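PDB 3I4T: diphthine synthase from Entamoeba histolytica, which probably methylates the modified histidine of elongation factor 2 with S-adenosylmethionine on the way to diphthamide, as a member of the tetrapyrrole methylase family. Local coordinates for residues R162-K171 / E220-Y230; R174-L184 / H267-Q275. All coordinates share one frame; numbering follows the deposited sequence.

Overall arrangement
Both interactions use helix 166-175 and the elements around it. In interaction 1, residues 162-171 lead into and begin this helix and lean on the end of helix 211-225 and the loop after it; the contact is only partly buried, with apolar and tyrosine side chains and the Glu222 carboxylate inside and an arginine-glutamate salt bridge at the margin. Interaction 2 is the more buried: the end of the same helix leads through a short loop into strand 180-187, which pairs with strand 267-271 mainly through backbone hydrogen bonds, side-chain bonds taking over where the strands stop. The two meet where Arg174 NE bonds to Val229 O and Ile170 packs on Ile271, so the helix packs on the sheet through this shared boundary.

Interaction 1 of 2, residues R162-K171 / E220-Y230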
# COMPACT_ATOMS: atom_id res chain seq x y z
N ARG A 162 3.25 -26.44 -14.63
CA ARG A 162 4.15 -26.11 -13.52
C ARG A 162 4.83 -24.76 -13.76
O ARG A 162 6.05 -24.71 -13.89
CB ARG A 162 5.26 -27.15 -13.36
CG ARG A 162 4.88 -28.63 -13.40
CD ARG A 162 6.03 -29.36 -12.73
NE ARG A 162 6.29 -30.72 -13.19
CZ ARG A 162 6.91 -31.64 -12.45
NH1 ARG A 162 7.31 -31.34 -11.21
NH2 ARG A 162 7.13 -32.87 -12.94
N PRO A 163 4.06 -23.66 -13.79
CA PRO A 163 4.69 -22.38 -14.15
C PRO A 163 5.64 -21.86 -13.07
O PRO A 163 5.41 -22.09 -11.89
CB PRO A 163 3.51 -21.43 -14.29
CG PRO A 163 2.48 -21.99 -13.39
CD PRO A 163 2.63 -23.49 -13.46
N SER A 164 6.70 -21.18 -13.51
CA SER A 164 7.67 -20.56 -12.61
C SER A 164 8.16 -19.20 -13.12
O SER A 164 9.33 -18.84 -12.93
CB SER A 164 8.85 -21.51 -12.36
OG SER A 164 9.49 -21.84 -13.58
N SER A 165 7.25 -18.46 -13.74
CA SER A 165 7.50 -17.11 -14.26
C SER A 165 8.01 -16.12 -13.23
O SER A 165 8.74 -15.20 -13.56
CB SER A 165 6.22 -16.54 -14.85
OG SER A 165 6.19 -16.77 -16.24
N TYR A 166 7.59 -16.29 -11.98
CA TYR A 166 8.03 -15.42 -10.90
C TYR A 166 9.54 -15.48 -10.69
O TYR A 166 10.14 -14.52 -10.20
CB TYR A 166 7.33 -15.82 -9.61
CG TYR A 166 7.48 -17.29 -9.24
CD1 TYR A 166 8.62 -17.76 -8.60
CD2 TYR A 166 6.48 -18.20 -9.54
CE1 TYR A 166 8.76 -19.10 -8.26
CE2 TYR A 166 6.60 -19.53 -9.20
CZ TYR A 166 7.74 -19.98 -8.56
OH TYR A 166 7.85 -21.31 -8.24
N TYR A 167 10.15 -16.61 -11.06
CA TYR A 167 11.53 -16.92 -10.72
C TYR A 167 12.52 -15.90 -11.28
O TYR A 167 13.29 -15.32 -10.50
CB TYR A 167 11.90 -18.38 -11.09
CG TYR A 167 13.32 -18.81 -10.76
CD1 TYR A 167 13.69 -19.18 -9.46
CD2 TYR A 167 14.29 -18.89 -11.75
CE1 TYR A 167 14.99 -19.59 -9.16
CE2 TYR A 167 15.58 -19.30 -11.47
CZ TYR A 167 15.92 -19.65 -10.17
OH TYR A 167 17.21 -20.07 -9.89
N PRO A 168 12.50 -15.66 -12.62
CA PRO A 168 13.39 -14.65 -13.18
C PRO A 168 13.16 -13.26 -12.60
O PRO A 168 14.11 -12.51 -12.45
CB PRO A 168 13.05 -14.66 -14.69
CG PRO A 168 11.69 -15.24 -14.76
CD PRO A 168 11.66 -16.27 -13.67
N LYS A 169 11.91 -12.92 -12.28
CA LYS A 169 11.60 -11.63 -11.63
C LYS A 169 12.17 -11.51 -10.21
O LYS A 169 12.55 -10.42 -9.79
CB LYS A 169 10.10 -11.38 -11.60
CG LYS A 169 9.42 -11.32 -12.96
CD LYS A 169 7.91 -11.12 -12.82
CE LYS A 169 7.23 -11.23 -14.18
NZ LYS A 169 5.75 -11.09 -14.11
N ILE A 170 12.23 -12.62 -9.47
CA ILE A 170 12.89 -12.62 -8.16
C ILE A 170 14.40 -12.39 -8.33
O ILE A 170 15.02 -11.66 -7.54
CB ILE A 170 12.62 -13.92 -7.33
CG1 ILE A 170 11.12 -14.09 -7.06
CG2 ILE A 170 13.38 -13.89 -6.01
CD1 ILE A 170 10.76 -15.41 -6.40
N LYS A 171 14.97 -12.99 -9.37
CA LYS A 171 16.37 -12.83 -9.73
C LYS A 171 16.73 -11.36 -9.95
O LYS A 171 17.73 -10.87 -9.41
CB LYS A 171 16.72 -13.64 -10.99
CG LYS A 171 18.21 -13.82 -11.22
CD LYS A 171 18.53 -14.18 -12.66
CE LYS A 171 20.00 -14.47 -12.86
NZ LYS A 171 20.85 -13.42 -12.22
N GLU A 220 12.23 -26.28 -5.37
CA GLU A 220 12.23 -27.19 -6.50
C GLU A 220 12.58 -26.49 -7.82
O GLU A 220 13.26 -27.06 -8.69
CB GLU A 220 10.86 -27.85 -6.60
CG GLU A 220 10.83 -29.12 -7.41
CD GLU A 220 9.42 -29.64 -7.58
OE1 GLU A 220 8.76 -29.93 -6.56
OE2 GLU A 220 8.97 -29.76 -8.74
N VAL A 221 12.11 -25.26 -7.97
CA VAL A 221 12.43 -24.42 -9.12
C VAL A 221 13.91 -24.05 -9.13
O VAL A 221 14.55 -24.08 -10.18
CB VAL A 221 11.52 -23.18 -9.15
CG1 VAL A 221 12.03 -22.12 -10.10
CG2 VAL A 221 10.08 -23.58 -9.50
N GLU A 222 14.48 -23.73 -7.97
CA GLU A 222 15.90 -23.40 -7.91
C GLU A 222 16.73 -24.63 -8.27
O GLU A 222 17.72 -24.51 -8.97
CB GLU A 222 16.30 -22.83 -6.54
CG GLU A 222 17.82 -22.63 -6.32
CD GLU A 222 18.46 -21.57 -7.22
OE1 GLU A 222 17.91 -20.46 -7.39
OE2 GLU A 222 19.55 -21.84 -7.76
N LYS A 223 16.31 -25.80 -7.80
CA LYS A 223 17.00 -27.03 -8.11
C LYS A 223 17.00 -27.29 -9.62
O LYS A 223 18.01 -27.67 -10.19
CB LYS A 223 16.37 -28.20 -7.35
CG LYS A 223 17.11 -29.53 -7.50
CD LYS A 223 16.27 -30.72 -7.06
CE LYS A 223 16.71 -31.97 -7.83
NZ LYS A 223 16.15 -33.24 -7.25
N GLU A 224 15.86 -27.04 -10.26
CA GLU A 224 15.68 -27.28 -11.70
C GLU A 224 16.32 -26.22 -12.58
O GLU A 224 16.73 -26.52 -13.70
CB GLU A 224 14.20 -27.43 -12.06
CG GLU A 224 13.59 -28.79 -11.66
CD GLU A 224 12.06 -28.85 -11.75
OE1 GLU A 224 11.44 -27.97 -12.41
OE2 GLU A 224 11.47 -29.79 -11.15
N GLN A 225 16.41 -24.99 -12.08
CA GLN A 225 16.89 -23.89 -12.90
C GLN A 225 18.28 -23.40 -12.49
O GLN A 225 18.99 -22.82 -13.31
CB GLN A 225 15.87 -22.75 -12.90
CG GLN A 225 15.34 -22.40 -14.29
CD GLN A 225 13.84 -22.57 -14.38
OE1 GLN A 225 13.33 -23.69 -14.47
NE2 GLN A 225 13.12 -21.46 -14.37
N HIS A 226 18.67 -23.66 -11.23
CA HIS A 226 20.01 -23.38 -10.67
C HIS A 226 20.70 -22.08 -11.07
O HIS A 226 21.87 -22.07 -11.42
CB HIS A 226 20.96 -24.58 -10.86
CG HIS A 226 21.05 -25.07 -12.27
ND1 HIS A 226 20.36 -26.19 -12.71
CD2 HIS A 226 21.72 -24.59 -13.35
CE1 HIS A 226 20.62 -26.37 -14.00
NE2 HIS A 226 21.43 -25.42 -14.41
N LEU A 227 19.97 -20.97 -11.00
CA LEU A 227 20.58 -19.66 -11.25
C LEU A 227 21.18 -19.04 -9.97
O LEU A 227 21.82 -17.99 -10.04
CB LEU A 227 19.60 -18.72 -11.95
CG LEU A 227 19.17 -19.15 -13.35
CD1 LEU A 227 18.42 -18.02 -14.06
CD2 LEU A 227 20.35 -19.62 -14.20
N GLY A 228 20.98 -19.70 -8.83
CA GLY A 228 21.56 -19.26 -7.56
C GLY A 228 20.89 -18.05 -6.95
O GLY A 228 21.55 -17.25 -6.28
N VAL A 229 19.57 -17.94 -7.14
CA VAL A 229 18.79 -16.78 -6.70
C VAL A 229 18.58 -16.78 -5.18
O VAL A 229 18.72 -15.76 -4.51
CB VAL A 229 17.42 -16.73 -7.42
CG1 VAL A 229 16.63 -15.50 -7.02
CG2 VAL A 229 17.61 -16.76 -8.93
N TYR A 230 18.21 -17.95 -4.66
CA TYR A 230 18.09 -18.20 -3.23
C TYR A 230 18.45 -19.66 -3.01
O TYR A 230 18.58 -20.42 -3.99
CB TYR A 230 16.66 -17.95 -2.76
CG TYR A 230 15.62 -18.58 -3.66
CD1 TYR A 230 15.36 -19.95 -3.62
CD2 TYR A 230 14.90 -17.80 -4.57
CE1 TYR A 230 14.41 -20.53 -4.45
CE2 TYR A 230 13.95 -18.38 -5.41
CZ TYR A 230 13.72 -19.74 -5.35
OH TYR A 230 12.78 -20.31 -6.18
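The Tyr167 ring has Glu222 OE1 and Tyr230 OH at its edge, in its plane, while Val221 CG1, Gln225 CB and Val229 CG2 approach obliquely. The Tyr230 ring packs against it with the planes 85° apart, and its OH also hydrogen-bonds Leu218 O. With CG anti to the backbone N (chi1 -180°), Tyr167 reaches across to the end of the other helix. There its OH donates to Glu222 OE1 at 2.6 Å and accepts from Leu227 N at 3.1 Å. Tyrosine suits the place, for its ring packs among Val221, Leu227 and Val229 while its hydroxyl ties down the turn. Val229 N reaches the same OE1 from the opposite face of the carboxylate, and Gly228 N uses the syn lone pair of Glu222 OE2 at 2.8 Å; three donors thus fix the carboxylate and probably favour its charged form. Compact, branched Val221 splits its methyls, CG1 lying 3.4 Å from Tyr167 CD1 and CG2 3.7 Å from Ser164 CB. At the exposed margin Arg162 NH1 makes a 3.4 Å salt bridge to Glu220 OE2. The axes of residues 166-171 and 220-225 lie 84° apart where helices 166-175 and 211-225 meet, and strand 152-154 packs against Tyr166 and Ile170.

Interaction 2 of 2, residues R174-L184 / H267-Q275; sequences RDNNMHTLVLL and HCLLIPAPQ
An antiparallel strand pair within the mixed sheet joins residues 180-184 to 267-271, and a Schellman motif with Asn177 as its C-prime residue ends the preceding helix. Thr180 and Ile271 form one hydrogen-bonded pair, Thr180 N reaching Ile271 O at 2.8 Å; Val182 and Leu269 form the next, and Leu181 and Leu270 the non-hydrogen-bonded pair between them. Leu181 CD1 meets Leu270 CD2 at 3.4 Å on one face of the sheet. On the other, Val182 CG2 touches Ile271 CD1, beta-branched residues that suit an extended chain.

Beyond the strand, side chains take over from the backbone. His179 ND1 accepts Ala273 N at 2.7 Å, almost straight (175°) and in the ring plane, which requires ND1 to be unprotonated; NE2 meets Glu280, so both ring nitrogens are engaged. Asn177 ND2 gives a 2.8 Å bond to a lone pair of Gln275 OE1, its CG swung anti to the backbone N (chi1 -164°) to face that amide; a weak bond returns from Gln275 N to Asn177 OD1. Arg174, bent at chi3, lays one guanidinium face against Pro274 CG and sends NH1 to Pro272 O at 2.6 Å, a weak, bent bond, while NE is held by Val229 O. One water bridges Met178 O, Thr180 OG1 and Ile271 O; Thr180 OG1 also bonds Asn173 ND2.

Helix 211-225 packs through Cys214 on Val182, Leu184 and Leu269; strand 152-154 flanks strand 180-187, and strand 235-240 lies beside 267-271. Met178 meets Met178 of the second subunit.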
# COMPACT_ATOMS: atom_id res chain seq x y z
N ARG A 174 16.71 -9.39 -6.70
CA ARG A 174 17.84 -9.70 -5.87
C ARG A 174 19.17 -9.21 -6.45
O ARG A 174 19.93 -8.57 -5.74
CB ARG A 174 17.81 -11.17 -5.43
CG ARG A 174 16.96 -11.27 -4.15
CD ARG A 174 16.65 -12.64 -3.67
NE ARG A 174 17.82 -13.39 -3.23
CZ ARG A 174 18.31 -13.39 -2.00
NH1 ARG A 174 17.77 -12.67 -1.04
NH2 ARG A 174 19.37 -14.14 -1.74
N ASP A 175 19.42 -9.46 -7.73
CA ASP A 175 20.57 -8.88 -8.45
C ASP A 175 20.68 -7.37 -8.27
O ASP A 175 21.77 -6.82 -8.25
CB ASP A 175 20.47 -9.14 -9.97
CG ASP A 175 20.70 -10.58 -10.34
OD1 ASP A 175 20.93 -11.44 -9.45
OD2 ASP A 175 20.65 -10.86 -11.56
N ASN A 176 19.53 -6.71 -8.17
CA ASN A 176 19.49 -5.24 -8.04
C ASN A 176 19.19 -4.75 -6.64
O ASN A 176 18.83 -3.58 -6.45
CB ASN A 176 18.51 -4.66 -9.05
CG ASN A 176 18.92 -4.96 -10.47
OD1 ASN A 176 19.89 -4.40 -10.97
ND2 ASN A 176 18.19 -5.87 -11.13
N ASN A 177 19.33 -5.66 -5.68
CA ASN A 177 19.33 -5.33 -4.25
C ASN A 177 17.98 -4.81 -3.72
O ASN A 177 17.94 -3.93 -2.83
CB ASN A 177 20.49 -4.38 -3.91
CG ASN A 177 20.79 -4.32 -2.43
OD1 ASN A 177 20.66 -5.32 -1.73
ND2 ASN A 177 21.18 -3.14 -1.93
N MET A 178 16.89 -5.39 -4.24
CA MET A 178 15.52 -5.06 -3.81
C MET A 178 14.85 -6.24 -3.13
O MET A 178 15.17 -7.39 -3.43
CB MET A 178 14.68 -4.62 -5.02
CG MET A 178 15.17 -3.34 -5.67
SD MET A 178 14.16 -2.84 -7.07
CE MET A 178 15.03 -3.63 -8.41
N HIS A 179 13.92 -5.96 -2.21
CA HIS A 179 13.17 -7.02 -1.53
C HIS A 179 12.04 -7.51 -2.43
O HIS A 179 11.62 -6.80 -3.34
CB HIS A 179 12.57 -6.54 -0.19
CG HIS A 179 13.55 -5.88 0.73
ND1 HIS A 179 14.82 -6.38 0.95
CD2 HIS A 179 13.44 -4.78 1.51
CE1 HIS A 179 15.46 -5.59 1.80
NE2 HIS A 179 14.64 -4.62 2.16
N THR A 180 11.54 -8.72 -2.16
CA THR A 180 10.39 -9.25 -2.89
C THR A 180 9.23 -9.65 -1.97
O THR A 180 9.42 -10.30 -0.93
CB THR A 180 10.78 -10.47 -3.80
OG1 THR A 180 11.91 -10.14 -4.62
CG2 THR A 180 9.63 -10.88 -4.69
N LEU A 181 8.03 -9.25 -2.37
CA LEU A 181 6.79 -9.75 -1.79
C LEU A 181 6.26 -10.85 -2.68
O LEU A 181 6.04 -10.64 -3.87
CB LEU A 181 5.75 -8.64 -1.68
CG LEU A 181 4.31 -9.05 -1.31
CD1 LEU A 181 4.23 -9.62 0.12
CD2 LEU A 181 3.41 -7.85 -1.48
N VAL A 182 6.07 -12.02 -2.08
CA VAL A 182 5.57 -13.19 -2.79
C VAL A 182 4.12 -13.45 -2.38
O VAL A 182 3.84 -13.86 -1.25
CB VAL A 182 6.44 -14.43 -2.49
CG1 VAL A 182 5.98 -15.62 -3.33
CG2 VAL A 182 7.91 -14.12 -2.72
N LEU A 183 3.19 -13.18 -3.29
CA LEU A 183 1.78 -13.45 -3.03
C LEU A 183 1.46 -14.88 -3.43
O LEU A 183 2.02 -15.40 -4.38
CB LEU A 183 0.89 -12.44 -3.77
CG LEU A 183 1.04 -10.97 -3.33
CD1 LEU A 183 0.15 -10.08 -4.17
CD2 LEU A 183 0.73 -10.78 -1.84
N LEU A 184 0.59 -15.53 -2.66
CA LEU A 184 0.32 -16.97 -2.83
C LEU A 184 -1.07 -17.19 -3.43
O LEU A 184 -1.93 -16.31 -3.37
CB LEU A 184 0.47 -17.72 -1.50
CG LEU A 184 1.74 -17.48 -0.66
CD1 LEU A 184 1.80 -18.43 0.55
CD2 LEU A 184 3.00 -17.59 -1.48
N HIS A 267 -1.61 -16.34 3.89
CA HIS A 267 -0.15 -16.32 4.03
C HIS A 267 0.53 -15.58 2.87
O HIS A 267 -0.01 -15.53 1.76
CB HIS A 267 0.45 -17.73 4.05
CG HIS A 267 0.02 -18.60 5.19
ND1 HIS A 267 0.37 -19.94 5.27
CD2 HIS A 267 -0.74 -18.35 6.28
CE1 HIS A 267 -0.15 -20.47 6.36
NE2 HIS A 267 -0.83 -19.53 6.99
N CYS A 268 1.71 -15.03 3.15
CA CYS A 268 2.63 -14.56 2.12
C CYS A 268 4.07 -14.61 2.61
O CYS A 268 4.33 -14.77 3.81
CB CYS A 268 2.28 -13.15 1.65
SG CYS A 268 2.50 -11.90 2.90
N LEU A 269 5.00 -14.45 1.67
CA LEU A 269 6.41 -14.60 1.92
C LEU A 269 7.17 -13.35 1.50
O LEU A 269 6.86 -12.74 0.47
CB LEU A 269 6.94 -15.80 1.13
CG LEU A 269 8.38 -16.24 1.38
CD1 LEU A 269 8.54 -16.77 2.78
CD2 LEU A 269 8.77 -17.29 0.37
N LEU A 270 8.16 -12.97 2.29
CA LEU A 270 9.06 -11.89 1.91
C LEU A 270 10.47 -12.42 1.71
O LEU A 270 11.04 -13.07 2.60
CB LEU A 270 9.07 -10.76 2.94
CG LEU A 270 7.73 -10.24 3.48
CD1 LEU A 270 8.01 -9.12 4.48
CD2 LEU A 270 6.80 -9.77 2.39
N ILE A 271 11.02 -12.16 0.54
CA ILE A 271 12.38 -12.52 0.24
C ILE A 271 13.22 -11.25 0.21
O ILE A 271 13.19 -10.51 -0.77
CB ILE A 271 12.50 -13.31 -1.09
CG1 ILE A 271 11.58 -14.53 -1.08
CG2 ILE A 271 13.97 -13.72 -1.31
CD1 ILE A 271 11.49 -15.26 -2.43
N PRO A 272 13.96 -11.00 1.31
CA PRO A 272 14.79 -9.80 1.44
C PRO A 272 15.83 -9.71 0.33
O PRO A 272 16.22 -10.74 -0.20
CB PRO A 272 15.49 -9.99 2.79
CG PRO A 272 14.61 -10.93 3.56
CD PRO A 272 13.96 -11.82 2.53
N ALA A 273 16.27 -8.50 -0.01
CA ALA A 273 17.46 -8.32 -0.86
C ALA A 273 18.71 -8.98 -0.24
O ALA A 273 18.74 -9.20 0.96
CB ALA A 273 17.72 -6.83 -1.09
N PRO A 274 19.74 -9.29 -1.06
CA PRO A 274 20.99 -9.81 -0.49
C PRO A 274 21.63 -8.93 0.59
O PRO A 274 22.33 -9.46 1.45
CB PRO A 274 21.89 -9.95 -1.72
CG PRO A 274 20.94 -10.27 -2.82
CD PRO A 274 19.76 -9.36 -2.54
N GLN A 275 21.41 -7.62 0.57
CA GLN A 275 21.83 -6.82 1.73
C GLN A 275 20.69 -6.13 2.45
O GLN A 275 19.86 -5.42 1.86
CB GLN A 275 23.02 -5.87 1.46
CG GLN A 275 22.76 -4.67 0.63
CD GLN A 275 22.19 -3.47 1.40
OE1 GLN A 275 21.53 -2.61 0.81
NE2 GLN A 275 22.43 -3.41 2.71
O HOH W 1 14.09 -10.14 -3.25
O HOH W 2 -0.66 -14.17 -0.49